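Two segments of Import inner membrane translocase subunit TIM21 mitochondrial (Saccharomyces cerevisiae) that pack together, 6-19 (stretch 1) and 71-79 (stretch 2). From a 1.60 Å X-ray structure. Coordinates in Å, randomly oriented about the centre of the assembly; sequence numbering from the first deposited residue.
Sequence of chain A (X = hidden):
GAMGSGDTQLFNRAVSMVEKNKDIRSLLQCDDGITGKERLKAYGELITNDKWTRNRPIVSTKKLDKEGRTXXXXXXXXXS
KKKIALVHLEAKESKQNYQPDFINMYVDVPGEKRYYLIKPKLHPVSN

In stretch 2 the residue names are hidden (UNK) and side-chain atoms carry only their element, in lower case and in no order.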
# COMPACT_ATOMS: atom_id res chain seq x y z
N GLY A 6 -13.36 -1.45 -9.13
CA GLY A 6 -13.19 -1.13 -7.72
C GLY A 6 -11.78 -1.31 -7.21
O GLY A 6 -11.14 -0.35 -6.76
N ASP A 7 -11.28 -2.54 -7.27
CA ASP A 7 -9.93 -2.85 -6.82
C ASP A 7 -8.86 -2.24 -7.72
O ASP A 7 -7.79 -1.87 -7.25
CB ASP A 7 -9.72 -4.36 -6.75
CG ASP A 7 -10.42 -4.99 -5.56
OD1 ASP A 7 -10.77 -4.25 -4.63
OD2 ASP A 7 -10.62 -6.23 -5.56
N THR A 8 -9.15 -2.14 -9.01
CA THR A 8 -8.17 -1.58 -9.93
C THR A 8 -7.91 -0.11 -9.58
O THR A 8 -6.76 0.31 -9.47
CB THR A 8 -8.66 -1.69 -11.39
OG1 THR A 8 -8.75 -3.07 -11.75
CG2 THR A 8 -7.68 -0.99 -12.33
N GLN A 9 -8.97 0.66 -9.38
CA GLN A 9 -8.80 2.06 -9.03
C GLN A 9 -8.19 2.21 -7.65
O GLN A 9 -7.37 3.09 -7.42
CB GLN A 9 -10.14 2.82 -9.10
CG GLN A 9 -10.75 2.76 -10.49
CD GLN A 9 -11.82 3.82 -10.75
OE1 GLN A 9 -12.65 3.65 -11.64
NE2 GLN A 9 -11.79 4.91 -9.99
N LEU A 10 -8.56 1.33 -6.73
CA LEU A 10 -8.03 1.39 -5.38
C LEU A 10 -6.51 1.20 -5.42
O LEU A 10 -5.76 1.93 -4.78
CB LEU A 10 -8.70 0.31 -4.52
CG LEU A 10 -8.61 0.46 -3.01
CD1 LEU A 10 -9.29 1.75 -2.58
CD2 LEU A 10 -9.29 -0.74 -2.35
N PHE A 11 -6.08 0.20 -6.18
CA PHE A 11 -4.66 -0.09 -6.33
C PHE A 11 -3.92 1.03 -7.08
O PHE A 11 -2.86 1.47 -6.66
CB PHE A 11 -4.47 -1.41 -7.08
CG PHE A 11 -3.07 -1.64 -7.56
CD1 PHE A 11 -2.05 -1.98 -6.68
CD2 PHE A 11 -2.75 -1.46 -8.90
CE1 PHE A 11 -0.73 -2.14 -7.12
CE2 PHE A 11 -1.44 -1.61 -9.36
CZ PHE A 11 -0.43 -1.95 -8.47
N ASN A 12 -4.49 1.48 -8.19
CA ASN A 12 -3.82 2.54 -8.96
C ASN A 12 -3.60 3.79 -8.12
O ASN A 12 -2.54 4.41 -8.15
CB ASN A 12 -4.64 2.90 -10.20
CG ASN A 12 -4.59 1.84 -11.28
OD1 ASN A 12 -3.74 0.94 -11.25
ND2 ASN A 12 -5.49 1.94 -12.26
N ARG A 13 -4.62 4.14 -7.35
CA ARG A 13 -4.56 5.31 -6.50
C ARG A 13 -3.51 5.13 -5.40
O ARG A 13 -2.70 6.03 -5.14
CB ARG A 13 -5.95 5.51 -5.91
CG ARG A 13 -6.09 6.62 -4.92
CD ARG A 13 -7.55 6.62 -4.51
NE ARG A 13 -7.81 7.49 -3.38
CZ ARG A 13 -8.93 7.42 -2.67
NH1 ARG A 13 -9.86 6.53 -2.99
NH2 ARG A 13 -9.10 8.23 -1.64
N ALA A 14 -3.52 3.96 -4.77
CA ALA A 14 -2.60 3.68 -3.69
C ALA A 14 -1.14 3.56 -4.13
O ALA A 14 -0.26 4.15 -3.51
CB ALA A 14 -3.03 2.40 -2.97
N VAL A 15 -0.89 2.82 -5.20
CA VAL A 15 0.48 2.64 -5.65
C VAL A 15 1.05 3.97 -6.15
O VAL A 15 2.25 4.23 -6.02
CB VAL A 15 0.58 1.54 -6.74
CG1 VAL A 15 -0.01 2.03 -8.06
CG2 VAL A 15 2.02 1.10 -6.90
N SER A 16 0.18 4.82 -6.69
CA SER A 16 0.65 6.11 -7.16
C SER A 16 1.12 6.97 -6.00
O SER A 16 2.12 7.68 -6.11
CB SER A 16 -0.45 6.81 -7.95
OG SER A 16 -0.71 6.10 -9.15
N MET A 17 0.41 6.90 -4.87
CA MET A 17 0.80 7.66 -3.69
C MET A 17 2.15 7.20 -3.16
O MET A 17 2.98 8.00 -2.75
CB MET A 17 -0.22 7.47 -2.57
CG MET A 17 -1.58 8.05 -2.83
SD MET A 17 -2.64 7.54 -1.46
CE MET A 17 -1.72 8.20 -0.12
N VAL A 18 2.33 5.89 -3.12
CA VAL A 18 3.57 5.31 -2.63
C VAL A 18 4.76 5.70 -3.48
O VAL A 18 5.80 6.11 -2.97
CB VAL A 18 3.45 3.77 -2.61
CG1 VAL A 18 4.77 3.15 -2.15
CG2 VAL A 18 2.30 3.36 -1.70
N GLU A 19 4.59 5.57 -4.79
CA GLU A 19 5.64 5.86 -5.76
C GLU A 19 6.10 7.31 -5.74
O GLU A 19 7.27 7.60 -5.97
CB GLU A 19 5.14 5.50 -7.15
CG GLU A 19 6.11 5.82 -8.27
CD GLU A 19 5.50 5.54 -9.62
OE1 GLU A 19 4.43 6.12 -9.91
OE2 GLU A 19 6.08 4.74 -10.38
N UNK A 71 -15.35 -2.55 5.29
CA UNK A 71 -14.02 -1.97 5.10
C UNK A 71 -13.30 -2.87 4.09
O UNK A 71 -13.49 -4.09 4.10
c UNK A 71 -13.74 -1.02 7.43
c UNK A 71 -15.01 -0.70 7.79
c UNK A 71 -13.21 -1.96 6.40
n UNK A 71 -12.92 -0.30 8.28
n UNK A 71 -14.93 0.19 8.83
c UNK A 71 -13.66 0.42 9.10
N UNK A 72 -12.50 -2.27 3.21
CA UNK A 72 -11.75 -3.03 2.23
C UNK A 72 -10.28 -3.01 2.62
O UNK A 72 -9.73 -1.96 2.95
c UNK A 72 -14.85 -3.22 -1.09
c UNK A 72 -11.88 -2.41 0.83
n UNK A 72 -15.39 -2.36 -0.25
c UNK A 72 -13.26 -2.51 0.25
n UNK A 72 -13.57 -3.33 -0.81
c UNK A 72 -14.42 -1.90 0.61
N UNK A 73 -9.65 -4.18 2.59
CA UNK A 73 -8.24 -4.28 2.93
C UNK A 73 -7.50 -4.78 1.70
O UNK A 73 -7.95 -5.71 1.03
c UNK A 73 -8.67 -3.63 7.47
c UNK A 73 -10.71 -4.67 6.73
c UNK A 73 -8.04 -4.06 6.31
c UNK A 73 -10.06 -5.10 5.58
c UNK A 73 -10.01 -3.94 7.67
c UNK A 73 -8.04 -5.26 4.09
c UNK A 73 -8.72 -4.80 5.36
o UNK A 73 -10.65 -3.54 8.82
N UNK A 74 -6.38 -4.16 1.39
CA UNK A 74 -5.60 -4.55 0.23
C UNK A 74 -4.12 -4.50 0.53
O UNK A 74 -3.64 -3.56 1.17
c UNK A 74 -5.06 -3.91 -2.19
c UNK A 74 -5.90 -3.61 -0.94
c UNK A 74 -6.83 -3.53 -4.26
s UNK A 74 -5.40 -2.76 -3.56
N UNK A 75 -3.41 -5.54 0.10
CA UNK A 75 -1.97 -5.57 0.28
C UNK A 75 -1.32 -5.77 -1.07
O UNK A 75 -1.82 -6.53 -1.90
c UNK A 75 -1.45 -7.29 3.69
n UNK A 75 -1.82 -6.67 7.28
c UNK A 75 -1.57 -6.70 1.24
n UNK A 75 -1.74 -6.71 4.99
n UNK A 75 -0.96 -8.51 6.20
c UNK A 75 -1.95 -6.34 2.65
c UNK A 75 -1.51 -7.30 6.15
N UNK A 76 -0.23 -5.06 -1.31
CA UNK A 76 0.50 -5.22 -2.56
C UNK A 76 1.95 -4.83 -2.32
O UNK A 76 2.31 -4.38 -1.23
c UNK A 76 -0.16 -0.12 -3.05
c UNK A 76 -1.25 -0.90 -2.69
c UNK A 76 -1.23 -2.27 -2.89
c UNK A 76 -0.13 -4.38 -3.69
c UNK A 76 -0.13 -2.90 -3.46
c UNK A 76 0.96 -0.74 -3.62
c UNK A 76 0.97 -2.12 -3.82
N UNK A 77 2.80 -5.02 -3.32
CA UNK A 77 4.20 -4.69 -3.15
C UNK A 77 4.66 -3.68 -4.16
O UNK A 77 4.07 -3.56 -5.23
c UNK A 77 5.08 -5.93 -3.32
c UNK A 77 5.55 -7.14 -1.07
n UNK A 77 5.02 -8.25 -0.48
n UNK A 77 3.98 -7.97 -2.33
c UNK A 77 4.07 -8.74 -1.25
c UNK A 77 4.90 -6.96 -2.25
N UNK A 78 5.73 -2.98 -3.81
CA UNK A 78 6.39 -2.02 -4.69
C UNK A 78 7.85 -2.43 -4.59
O UNK A 78 8.41 -2.54 -3.49
c UNK A 78 7.01 0.37 -5.14
c UNK A 78 6.18 -0.56 -4.24
c UNK A 78 4.70 -0.19 -4.35
N UNK A 79 8.47 -2.67 -5.74
CA UNK A 79 9.84 -3.15 -5.78
C UNK A 79 10.81 -2.26 -6.55
O UNK A 79 10.51 -1.82 -7.65
c UNK A 79 11.28 -5.10 -6.60
c UNK A 79 9.86 -4.54 -6.42
o UNK A 79 12.44 -6.93 -7.57
c UNK A 79 11.32 -6.45 -7.30
o UNK A 79 10.26 -7.04 -7.58

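Stretch 2 is an extended strand lying against the helix of stretch 1, their axes 9.9 Å apart at closest approach and inclined at 39°. Position 71 carries one carbon and then a five-membered ring of three carbons and two nitrogens, out of reach of the helix: histidine. Both ring nitrogens of H71 are hydrogen-bonded elsewhere in the structure, a use that suits an imidazole at a partly exposed site.

Position 72 has the same atoms, but its CB points toward the helix and lies 4.4 Å from L10 CD2. It is also histidine. H72 offers L10 its apolar CB, while its ND1 is hydrogen-bonded elsewhere.

At position 73 one carbon, directed away from the helix, leads to a six-carbon ring bearing an oxygen: tyrosine. A polar hydroxyl suits partly exposed Y73.

Position 74 is an unbranched chain of two carbons, a sulfur and a terminal carbon. The sulfur lies against F11 CB, and the last carbon reaches D7 and L10. This is methionine. M74 SD is 3.9 Å from F11 CB, and M74 CE is 3.6 Å from D7 O and 4.2 Å from L10 CD2. A slender thioether, extended through chi1 and chi2, lets its tip settle among three helix residues.

Position 75 has three carbons, a nitrogen, and a carbon carrying two more nitrogens, touching nothing on the helix: arginine. The charged guanidinium suits exposed R75.

Position 76 bears one carbon and a plain six-carbon ring, packed against F11, A14 and V15: phenylalanine. F11 directs its ring edge at one face of F76, the planes at 84° and the centroids 5.0 Å apart. A14 CB is 3.8 Å from F76 CE2, and V15 CB 3.9 Å from F76 CE1. A flat apolar ring can take the F11 edge on one face while its own edge meets A14.

Position 77, one carbon and a five-membered ring with two nitrogens, makes no contact with the helix: a third histidine. The CA-to-CB bond of buried H77 points away from the helix, and its ND1 is satisfied elsewhere.

Position 78 has one carbon carrying two others, one of which meets V15 and V18: valine. V78 CG2 packs 3.9 Å from V15 CG2 and 4.0 Å from V18 CG1, a compact branched group in contact with two others.

Position 79 has three carbons, the third carrying two oxygens, out of reach of the helix: glutamate. A carboxylate suits partly exposed E79, its OE2 hydrogen-bonded elsewhere.

The contact works by alternation: H72, M74, F76 and V78 face the helix, where D7, L10, F11, A14, V15 and V18 receive them. No hydrogen bond crosses it; apolar packing, including the aromatic pair, dominates, with 465 Å² buried, both sides summed.

Stretch 2 (71-79) HHYMRFHVE
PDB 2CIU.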